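Long-range contacts in sugar-binding transcriptional regulator, LacI family (Enterococcus faecalis, PDB 3CS3), which probably regulates transcription as a DNA-binding repressor of the LacI family, with a periplasmic-binding-protein-like domain that is expected to sense a sugar: residues F22-E28 / Y230-G236; G60-W66 / S82-R88. The contacts are given in a common frame with arbitrary orientation. Residue numbers count along the deposited sequence, not the author numbering.

Interaction 1 of 2, residues F22-E28 / Y230-G236. With SO4 (sulfate ion), chain D.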
ATOM      1  N   PHE A  22      -4.443  -5.308  -0.019  1.00 73.02           N
ATOM      2  CA  PHE A  22      -5.328  -5.554  -1.161  1.00 64.99           C
ATOM      3  C   PHE A  22      -5.656  -4.306  -1.991  1.00 58.87           C
ATOM      4  O   PHE A  22      -6.235  -4.432  -3.078  1.00 52.17           O
ATOM      5  CB  PHE A  22      -6.599  -6.330  -0.754  1.00 68.51           C
ATOM      6  CG  PHE A  22      -7.545  -5.561   0.134  1.00 68.10           C
ATOM      7  CD1 PHE A  22      -7.437  -5.637   1.518  1.00 66.02           C
ATOM      8  CD2 PHE A  22      -8.571  -4.793  -0.412  1.00 56.34           C
ATOM      9  CE1 PHE A  22      -8.315  -4.941   2.340  1.00 63.91           C
ATOM     10  CE2 PHE A  22      -9.445  -4.091   0.405  1.00 62.32           C
ATOM     11  CZ  PHE A  22      -9.319  -4.167   1.784  1.00 64.12           C
ATOM     12  N   TYR A  23      -5.289  -3.124  -1.480  1.00 50.75           N
ATOM     13  CA  TYR A  23      -5.651  -1.841  -2.108  1.00 45.45           C
ATOM     14  C   TYR A  23      -5.117  -1.680  -3.516  1.00 43.38           C
ATOM     15  O   TYR A  23      -5.850  -1.256  -4.401  1.00 48.74           O
ATOM     16  CB  TYR A  23      -5.212  -0.634  -1.273  1.00 43.33           C
ATOM     17  CG  TYR A  23      -6.100  -0.320  -0.092  1.00 41.94           C
ATOM     18  CD1 TYR A  23      -7.416  -0.784  -0.034  1.00 35.03           C
ATOM     19  CD2 TYR A  23      -5.629   0.458   0.963  1.00 40.45           C
ATOM     20  CE1 TYR A  23      -8.232  -0.497   1.055  1.00 38.01           C
ATOM     21  CE2 TYR A  23      -6.439   0.747   2.058  1.00 41.48           C
ATOM     22  CZ  TYR A  23      -7.739   0.271   2.095  1.00 42.45           C
ATOM     23  OH  TYR A  23      -8.542   0.559   3.176  1.00 53.82           O
ATOM     24  N   GLY A  24      -3.849  -2.033  -3.714  1.00 37.57           N
ATOM     25  CA  GLY A  24      -3.185  -1.882  -5.003  1.00 36.29           C
ATOM     26  C   GLY A  24      -3.930  -2.542  -6.149  1.00 41.88           C
ATOM     27  O   GLY A  24      -4.107  -1.945  -7.211  1.00 48.15           O
ATOM     28  N   GLU A  25      -4.390  -3.766  -5.921  1.00 38.18           N
ATOM     29  CA  GLU A  25      -5.083  -4.530  -6.952  1.00 42.00           C
ATOM     30  C   GLU A  25      -6.575  -4.181  -7.028  1.00 39.57           C
ATOM     31  O   GLU A  25      -7.209  -4.348  -8.073  1.00 42.72           O
ATOM     32  CB  GLU A  25      -4.830  -6.039  -6.791  1.00 43.19           C
ATOM     33  CG  GLU A  25      -4.685  -6.531  -5.344  1.00 65.03           C
ATOM     34  CD  GLU A  25      -3.256  -6.470  -4.803  1.00 72.54           C
ATOM     35  OE1 GLU A  25      -2.353  -7.068  -5.422  1.00 79.63           O
ATOM     36  OE2 GLU A  25      -3.044  -5.839  -3.742  1.00 67.33           O
ATOM     37  N   LEU A  26      -7.122  -3.684  -5.919  1.00 38.97           N
ATOM     38  CA  LEU A  26      -8.472  -3.128  -5.891  1.00 37.59           C
ATOM     39  C   LEU A  26      -8.530  -1.820  -6.691  1.00 41.98           C
ATOM     40  O   LEU A  26      -9.398  -1.651  -7.551  1.00 38.59           O
ATOM     41  CB  LEU A  26      -8.921  -2.885  -4.447  1.00 33.34           C
ATOM     42  CG  LEU A  26     -10.293  -2.235  -4.244  1.00 32.51           C
ATOM     43  CD1 LEU A  26     -11.420  -3.208  -4.529  1.00 26.17           C
ATOM     44  CD2 LEU A  26     -10.416  -1.665  -2.852  1.00 37.00           C
ATOM     45  N   LEU A  27      -7.593  -0.915  -6.400  1.00 33.10           N
ATOM     46  CA  LEU A  27      -7.435   0.354  -7.113  1.00 39.94           C
ATOM     47  C   LEU A  27      -7.178   0.206  -8.615  1.00 36.96           C
ATOM     48  O   LEU A  27      -7.672   1.016  -9.399  1.00 40.75           O
ATOM     49  CB  LEU A  27      -6.325   1.192  -6.468  1.00 33.15           C
ATOM     50  CG  LEU A  27      -6.664   2.248  -5.400  1.00 45.63           C
ATOM     51  CD1 LEU A  27      -8.084   2.146  -4.844  1.00 45.12           C
ATOM     52  CD2 LEU A  27      -5.653   2.184  -4.270  1.00 39.98           C
ATOM     53  N   GLU A  28      -6.411  -0.814  -9.008  1.00 37.26           N
ATOM     54  CA  GLU A  28      -6.120  -1.111 -10.416  0.50 41.70           C
ATOM     55  C   GLU A  28      -7.376  -1.543 -11.157  1.00 38.63           C
ATOM     56  O   GLU A  28      -7.562  -1.238 -12.332  1.00 48.05           O
ATOM     57  CB  GLU A  28      -5.072  -2.223 -10.529  0.50 40.91           C
ATOM     58  CG  GLU A  28      -3.620  -1.756 -10.536  0.50 48.72           C
ATOM     59  CD  GLU A  28      -2.631  -2.896 -10.778  0.50 51.18           C
ATOM     60  OE1 GLU A  28      -3.008  -3.900 -11.429  0.50 54.21           O
ATOM     61  OE2 GLU A  28      -1.471  -2.781 -10.321  0.50 52.91           O
ATOM     62  N   TYR A 230     -10.149 -13.825  -2.644  1.00 36.86           N
ATOM     63  CA  TYR A 230     -11.172 -13.353  -3.564  1.00 38.07           C
ATOM     64  C   TYR A 230     -10.457 -12.536  -4.644  1.00 38.59           C
ATOM     65  O   TYR A 230      -9.293 -12.154  -4.472  1.00 35.29           O
ATOM     66  CB  TYR A 230     -12.228 -12.519  -2.816  1.00 39.62           C
ATOM     67  CG  TYR A 230     -11.652 -11.480  -1.871  1.00 38.68           C
ATOM     68  CD1 TYR A 230     -11.477 -11.758  -0.514  1.00 35.10           C
ATOM     69  CD2 TYR A 230     -11.282 -10.213  -2.336  1.00 38.52           C
ATOM     70  CE1 TYR A 230     -10.936 -10.800   0.357  1.00 34.94           C
ATOM     71  CE2 TYR A 230     -10.749  -9.254  -1.480  1.00 31.86           C
ATOM     72  CZ  TYR A 230     -10.579  -9.551  -0.137  1.00 37.22           C
ATOM     73  OH  TYR A 230     -10.054  -8.591   0.694  1.00 44.29           O
ATOM     74  N   SER A 231     -11.130 -12.280  -5.759  1.00 39.40           N
ATOM     75  CA  SER A 231     -10.550 -11.430  -6.795  1.00 40.88           C
ATOM     76  C   SER A 231     -10.677  -9.954  -6.416  1.00 41.05           C
ATOM     77  O   SER A 231     -11.781  -9.389  -6.448  1.00 39.81           O
ATOM     78  CB  SER A 231     -11.213 -11.691  -8.146  1.00 41.54           C
ATOM     79  OG  SER A 231     -10.486 -11.055  -9.184  1.00 56.13           O
ATOM     80  N   LYS A 232      -9.553  -9.336  -6.053  1.00 36.27           N
ATOM     81  CA  LYS A 232      -9.536  -7.910  -5.715  1.00 39.52           C
ATOM     82  C   LYS A 232      -9.717  -7.019  -6.947  1.00 40.52           C
ATOM     83  O   LYS A 232     -10.340  -5.960  -6.854  1.00 47.99           O
ATOM     84  CB  LYS A 232      -8.253  -7.512  -4.996  1.00 44.94           C
ATOM     85  CG  LYS A 232      -7.947  -8.269  -3.721  1.00 54.87           C
ATOM     86  CD  LYS A 232      -6.892  -9.320  -3.991  1.00 61.29           C
ATOM     87  CE  LYS A 232      -5.915  -9.431  -2.854  1.00 51.74           C
ATOM     88  NZ  LYS A 232      -5.101 -10.660  -3.024  1.00 60.58           N
ATOM     89  N   HIS A 233      -9.165  -7.461  -8.082  1.00 36.51           N
ATOM     90  CA  HIS A 233      -9.306  -6.766  -9.361  0.50 37.70           C
ATOM     91  C   HIS A 233     -10.772  -6.646  -9.756  1.00 39.65           C
ATOM     92  O   HIS A 233     -11.217  -5.583 -10.196  1.00 43.65           O
ATOM     93  CB  HIS A 233      -8.541  -7.496 -10.478  0.50 37.26           C
ATOM     94  CG  HIS A 233      -7.058  -7.280 -10.459  0.50 34.60           C
ATOM     95  ND1 HIS A 233      -6.484  -6.027 -10.382  0.50 37.61           N
ATOM     96  CD2 HIS A 233      -6.030  -8.157 -10.548  0.50 27.06           C
ATOM     97  CE1 HIS A 233      -5.168  -6.145 -10.402  0.50 33.96           C
ATOM     98  NE2 HIS A 233      -4.866  -7.428 -10.501  0.50 31.95           N
ATOM     99  N   ARG A 234     -11.517  -7.744  -9.591  1.00 35.98           N
ATOM    100  CA  ARG A 234     -12.931  -7.781  -9.966  0.50 40.20           C
ATOM    101  C   ARG A 234     -13.800  -6.985  -9.004  1.00 39.51           C
ATOM    102  O   ARG A 234     -14.774  -6.367  -9.418  1.00 44.80           O
ATOM    103  CB  ARG A 234     -13.430  -9.220 -10.084  0.50 37.16           C
ATOM    104  CG  ARG A 234     -12.824  -9.974 -11.254  0.50 45.02           C
ATOM    105  CD  ARG A 234     -13.445 -11.344 -11.396  0.50 53.14           C
ATOM    106  NE  ARG A 234     -12.606 -12.251 -12.175  0.50 48.06           N
ATOM    107  CZ  ARG A 234     -13.036 -13.385 -12.717  0.50 43.89           C
ATOM    108  NH1 ARG A 234     -14.308 -13.752 -12.583  0.50 27.75           N
ATOM    109  NH2 ARG A 234     -12.195 -14.148 -13.404  0.50 32.66           N
ATOM    110  N   TRP A 235     -13.440  -7.008  -7.719  1.00 39.03           N
ATOM    111  CA  TRP A 235     -14.112  -6.192  -6.705  1.00 32.92           C
ATOM    112  C   TRP A 235     -14.091  -4.725  -7.146  1.00 30.45           C
ATOM    113  O   TRP A 235     -15.133  -4.074  -7.200  1.00 37.13           O
ATOM    114  CB  TRP A 235     -13.428  -6.388  -5.351  1.00 29.44           C
ATOM    115  CG  TRP A 235     -14.163  -5.856  -4.145  1.00 35.34           C
ATOM    116  CD1 TRP A 235     -15.456  -5.405  -4.084  1.00 29.41           C
ATOM    117  CD2 TRP A 235     -13.645  -5.769  -2.809  1.00 32.09           C
ATOM    118  NE1 TRP A 235     -15.761  -5.024  -2.794  1.00 31.88           N
ATOM    119  CE2 TRP A 235     -14.668  -5.237  -1.995  1.00 26.51           C
ATOM    120  CE3 TRP A 235     -12.407  -6.081  -2.224  1.00 38.47           C
ATOM    121  CZ2 TRP A 235     -14.493  -5.006  -0.622  1.00 24.56           C
ATOM    122  CZ3 TRP A 235     -12.235  -5.849  -0.861  1.00 35.99           C
ATOM    123  CH2 TRP A 235     -13.277  -5.314  -0.079  1.00 24.45           C
ATOM    124  N   GLY A 236     -12.909  -4.240  -7.518  1.00 32.84           N
ATOM    125  CA  GLY A 236     -12.741  -2.909  -8.093  1.00 36.46           C
ATOM    126  C   GLY A 236     -13.414  -2.661  -9.436  1.00 34.88           C
ATOM    127  O   GLY A 236     -13.961  -1.584  -9.663  1.00 37.10           O
TER
HETATM  128  S   SO4 D 404      -6.454 -10.544  -7.860  1.00100.13           S
HETATM  129  O1  SO4 D 404      -5.876 -11.189  -9.034  1.00107.25           O
HETATM  130  O2  SO4 D 404      -7.764 -10.011  -8.218  1.00105.74           O
HETATM  131  O3  SO4 D 404      -6.596 -11.524  -6.787  1.00102.10           O
HETATM  132  O4  SO4 D 404      -5.588  -9.454  -7.414  1.00100.31           O
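Aromatic and aliphatic packing fills the buried side of this helix pair. The ring of Phe22, the N-cap residue of helix 23-35, lies nearly parallel to the six-membered ring of Trp235 (planes at 21°), but the two are slid apart, with centroids 5.6 Å from each other and Phe22 CE2 3.5 Å from Trp235 CZ3. Tyr230 OH sits over one face of Phe22 and is hydrogen-bonded to Asp213. Leu26 CD1 packs 3.8 Å from Trp235 CD2.

The backbones come close as well: the axes approach to 6.9 Å at 42°, and Leu26 CA makes a CA-H...O contact of 3.5 Å with Lys232 O. Gly236 makes this possible, because a CB there would clash with Leu26 O. These helices flank the same side of the mixed sheet in the N-terminal subdomain of the periplasmic-binding-protein fold.

Toward solvent, His233 is the common partner: Glu25 CB forms a CH-pi contact over its ring, 4.0 Å from the centroid, while Glu28 OE1 approaches His233 CE1 edge-on at 3.3 Å. A sulfate, probably from the crystallisation liquor, occupies the start of helix 232-247, where His233 N donates to its O2 (2.9 Å).

Interaction 2 of 2, residues G60-W66 / S82-R88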
ATOM      1  N   GLY A  60     -18.855  11.210  -8.123  1.00 46.45           N
ATOM      2  CA  GLY A  60     -19.384  10.150  -7.274  1.00 40.34           C
ATOM      3  C   GLY A  60     -18.306   9.523  -6.412  1.00 40.42           C
ATOM      4  O   GLY A  60     -17.124   9.806  -6.589  1.00 39.28           O
ATOM      5  N   ALA A  61     -18.708   8.662  -5.482  1.00 31.44           N
ATOM      6  CA  ALA A  61     -17.757   8.081  -4.541  1.00 30.56           C
ATOM      7  C   ALA A  61     -17.817   6.561  -4.462  1.00 34.55           C
ATOM      8  O   ALA A  61     -18.889   5.963  -4.589  1.00 34.53           O
ATOM      9  CB  ALA A  61     -17.925   8.702  -3.145  1.00 29.30           C
ATOM     10  N   ILE A  62     -16.649   5.953  -4.272  1.00 32.06           N
ATOM     11  CA  ILE A  62     -16.535   4.553  -3.896  1.00 26.86           C
ATOM     12  C   ILE A  62     -15.915   4.524  -2.499  1.00 32.18           C
ATOM     13  O   ILE A  62     -14.812   5.029  -2.301  1.00 28.97           O
ATOM     14  CB  ILE A  62     -15.682   3.747  -4.905  1.00 27.83           C
ATOM     15  CG1 ILE A  62     -16.386   3.670  -6.265  1.00 26.45           C
ATOM     16  CG2 ILE A  62     -15.400   2.336  -4.383  1.00 23.21           C
ATOM     17  CD1 ILE A  62     -15.498   3.156  -7.387  1.00 24.69           C
ATOM     18  N   ILE A  63     -16.629   3.949  -1.533  1.00 32.58           N
ATOM     19  CA  ILE A  63     -16.215   4.002  -0.126  1.00 30.57           C
ATOM     20  C   ILE A  63     -15.816   2.635   0.438  1.00 34.59           C
ATOM     21  O   ILE A  63     -16.624   1.696   0.469  1.00 30.13           O
ATOM     22  CB  ILE A  63     -17.333   4.588   0.793  1.00 37.10           C
ATOM     23  CG1 ILE A  63     -18.007   5.823   0.171  1.00 32.08           C
ATOM     24  CG2 ILE A  63     -16.810   4.847   2.226  1.00 32.03           C
ATOM     25  CD1 ILE A  63     -17.265   7.115   0.332  1.00 47.43           C
ATOM     26  N   LEU A  64     -14.567   2.541   0.886  1.00 28.75           N
ATOM     27  CA  LEU A  64     -14.110   1.428   1.708  1.00 30.76           C
ATOM     28  C   LEU A  64     -13.363   1.993   2.922  1.00 33.96           C
ATOM     29  O   LEU A  64     -12.133   2.036   2.947  1.00 33.64           O
ATOM     30  CB  LEU A  64     -13.243   0.462   0.887  1.00 32.13           C
ATOM     31  CG  LEU A  64     -12.559  -0.782   1.490  1.00 37.17           C
ATOM     32  CD1 LEU A  64     -13.312  -1.414   2.654  1.00 35.59           C
ATOM     33  CD2 LEU A  64     -12.327  -1.805   0.406  1.00 35.55           C
ATOM     34  N   ASP A  65     -14.131   2.417   3.927  1.00 31.79           N
ATOM     35  CA  ASP A  65     -13.598   3.080   5.114  1.00 34.73           C
ATOM     36  C   ASP A  65     -14.654   3.056   6.211  1.00 38.18           C
ATOM     37  O   ASP A  65     -15.649   3.766   6.118  1.00 36.76           O
ATOM     38  CB  ASP A  65     -13.227   4.535   4.781  1.00 36.13           C
ATOM     39  CG  ASP A  65     -12.572   5.275   5.949  1.00 46.41           C
ATOM     40  OD1 ASP A  65     -12.294   4.668   7.011  1.00 47.77           O
ATOM     41  OD2 ASP A  65     -12.330   6.492   5.794  1.00 48.74           O
ATOM     42  N   TRP A  66     -14.417   2.265   7.258  1.00 42.38           N
ATOM     43  CA  TRP A  66     -15.378   2.101   8.356  1.00 49.65           C
ATOM     44  C   TRP A  66     -15.517   3.350   9.241  1.00 48.31           C
ATOM     45  O   TRP A  66     -16.513   3.499   9.950  1.00 55.53           O
ATOM     46  CB  TRP A  66     -15.030   0.871   9.212  1.00 55.92           C
ATOM     47  CG  TRP A  66     -13.813   1.063  10.066  1.00 63.08           C
ATOM     48  CD1 TRP A  66     -12.519   0.918   9.678  1.00 65.92           C
ATOM     49  CD2 TRP A  66     -13.778   1.453  11.447  1.00 68.90           C
ATOM     50  NE1 TRP A  66     -11.672   1.187  10.726  1.00 66.03           N
ATOM     51  CE2 TRP A  66     -12.417   1.523  11.825  1.00 70.79           C
ATOM     52  CE3 TRP A  66     -14.764   1.754  12.400  1.00 73.78           C
ATOM     53  CZ2 TRP A  66     -12.010   1.873  13.123  1.00 68.57           C
ATOM     54  CZ3 TRP A  66     -14.361   2.105  13.693  1.00 71.26           C
ATOM     55  CH2 TRP A  66     -12.993   2.159  14.040  1.00 69.04           C
ATOM     56  N   SER A  82     -23.774  10.031  -6.618  1.00 50.97           N
ATOM     57  CA  SER A  82     -23.937   8.582  -6.567  1.00 44.79           C
ATOM     58  C   SER A  82     -22.822   7.945  -5.753  1.00 41.85           C
ATOM     59  O   SER A  82     -21.672   8.364  -5.847  1.00 42.02           O
ATOM     60  CB  SER A  82     -23.943   8.012  -7.979  1.00 39.36           C
ATOM     61  OG  SER A  82     -25.132   8.384  -8.639  1.00 55.57           O
ATOM     62  N   ILE A  83     -23.160   6.937  -4.952  1.00 39.60           N
ATOM     63  CA  ILE A  83     -22.177   6.280  -4.083  1.00 35.24           C
ATOM     64  C   ILE A  83     -22.238   4.748  -4.156  1.00 36.21           C
ATOM     65  O   ILE A  83     -23.311   4.162  -4.124  1.00 37.47           O
ATOM     66  CB  ILE A  83     -22.311   6.757  -2.602  1.00 37.53           C
ATOM     67  CG1 ILE A  83     -22.089   8.270  -2.494  1.00 36.50           C
ATOM     68  CG2 ILE A  83     -21.287   6.064  -1.711  1.00 28.80           C
ATOM     69  CD1 ILE A  83     -22.800   8.907  -1.352  1.00 41.62           C
ATOM     70  N   VAL A  84     -21.078   4.111  -4.273  1.00 32.52           N
ATOM     71  CA  VAL A  84     -20.973   2.665  -4.080  1.00 30.18           C
ATOM     72  C   VAL A  84     -20.202   2.368  -2.785  1.00 31.23           C
ATOM     73  O   VAL A  84     -19.079   2.830  -2.597  1.00 30.57           O
ATOM     74  CB  VAL A  84     -20.344   1.956  -5.306  1.00 27.40           C
ATOM     75  CG1 VAL A  84     -20.153   0.479  -5.036  1.00 34.19           C
ATOM     76  CG2 VAL A  84     -21.243   2.128  -6.520  1.00 30.38           C
ATOM     77  N   VAL A  85     -20.839   1.635  -1.879  1.00 32.11           N
ATOM     78  CA  VAL A  85     -20.192   1.221  -0.641  1.00 34.24           C
ATOM     79  C   VAL A  85     -19.656  -0.201  -0.756  1.00 35.12           C
ATOM     80  O   VAL A  85     -20.293  -1.082  -1.342  1.00 34.48           O
ATOM     81  CB  VAL A  85     -21.111   1.377   0.608  1.00 33.03           C
ATOM     82  CG1 VAL A  85     -21.266   2.846   0.973  1.00 29.28           C
ATOM     83  CG2 VAL A  85     -22.465   0.736   0.387  1.00 34.81           C
ATOM     84  N   LEU A  86     -18.461  -0.398  -0.212  1.00 30.64           N
ATOM     85  CA  LEU A  86     -17.771  -1.676  -0.266  1.00 28.27           C
ATOM     86  C   LEU A  86     -17.623  -2.255   1.137  1.00 33.51           C
ATOM     87  O   LEU A  86     -17.002  -3.299   1.328  1.00 33.36           O
ATOM     88  CB  LEU A  86     -16.382  -1.492  -0.884  1.00 29.91           C
ATOM     89  CG  LEU A  86     -16.176  -0.801  -2.236  1.00 27.76           C
ATOM     90  CD1 LEU A  86     -14.753  -1.064  -2.695  1.00 22.59           C
ATOM     91  CD2 LEU A  86     -17.158  -1.269  -3.303  1.00 23.73           C
ATOM     92  N   ASP A  87     -18.221  -1.578   2.115  1.00 34.86           N
ATOM     93  CA  ASP A  87     -17.906  -1.819   3.517  1.00 40.33           C
ATOM     94  C   ASP A  87     -19.114  -1.939   4.442  1.00 42.26           C
ATOM     95  O   ASP A  87     -18.946  -2.183   5.638  1.00 46.48           O
ATOM     96  CB  ASP A  87     -16.965  -0.714   4.030  1.00 36.40           C
ATOM     97  CG  ASP A  87     -17.573   0.690   3.927  1.00 41.15           C
ATOM     98  OD1 ASP A  87     -18.681   0.864   3.373  1.00 38.17           O
ATOM     99  OD2 ASP A  87     -16.928   1.639   4.406  1.00 42.33           O
ATOM    100  N   ARG A  88     -20.315  -1.747   3.890  1.00 39.61           N
ATOM    101  CA  ARG A  88     -21.555  -1.712   4.671  1.00 34.38           C
ATOM    102  C   ARG A  88     -22.786  -1.920   3.794  1.00 37.83           C
ATOM    103  O   ARG A  88     -22.694  -1.850   2.566  1.00 41.57           O
ATOM    104  CB  ARG A  88     -21.683  -0.383   5.418  1.00 33.80           C
ATOM    105  CG  ARG A  88     -22.012   0.814   4.542  1.00 26.44           C
ATOM    106  CD  ARG A  88     -21.664   2.104   5.242  1.00 26.93           C
ATOM    107  NE  ARG A  88     -20.230   2.357   5.188  1.00 35.24           N
ATOM    108  CZ  ARG A  88     -19.612   3.331   5.844  1.00 36.19           C
ATOM    109  NH1 ARG A  88     -18.306   3.487   5.709  1.00 32.62           N
ATOM    110  NH2 ARG A  88     -20.294   4.159   6.619  1.00 32.92           N
TER
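Aliphatic side chains fill both faces of this parallel strand pair. On one face Ile63 is central, with its CG1 3.8 Å from Ile83 CG2 and its CB 4.3 Å from Val85 CG1; Ala61 CB adds a contact of 4.2 Å to Ile83 CG1. The other face carries Ile62 and Val84, and Leu86 CD1 closes its end by packing 3.9 Å from Ile62 CG2 and 4.0 Å from Leu64 CD2.

Between these layers the backbones run in register, Ala61 beside Ile83 and Ile63 beside Val85. Four hydrogen bonds join them: Ala61 N to Ser82 O (3.0 Å), Val84 N to Ala61 O, Ile63 N to Val84 O and Leu86 N to Ile63 O (each 2.9 Å). Residues 61 and 63 thus use both their N and O toward residues 82-86, the regular parallel pattern.

Past the strand ends, side chains take over from the backbone. Asp87 OD2 accepts from Asp65 N (2.9 Å) and forms a salt bridge with Arg88 NH1 (2.6 Å), while Arg88 NE donates to Asp87 OD1 (2.8 Å). Arg88 NH2 continues outward to Phe68 and Thr70, tying this edge to the start of the crossover helix.

The two strands belong to a beta-alpha-beta unit whose helix 70-78 packs on Ile83 through Ile73, Phe76 and Ala77. Helix 232-247 lies against the opposite face, touching Leu64 and Leu86, and strands 10-15 and 95-100 flank the pair within the sheet.

Interaction 2 is nested along the chain within the long loop closed by interaction 1, whose segments are separated by 201 residues, whereas only 15 lie between 60-66 and 82-88. In space their centres are 14 Å apart and they touch directly: Leu64 CD2 lies 3.7 Å from both Phe22 CE2 and Trp235 CH2, and 3.8 Å from Leu26 CD2. The helix pair of interaction 1 therefore packs on the C-terminal ends of the central strands joined in interaction 2. Together they bring early and late parts of the sequence into one layered alpha/beta subdomain. Glycerol, probably from the crystallisation liquor, is bound near both Phe22 and Leu64, consistent with a pocket there, as in the ligand-binding cleft of relatives.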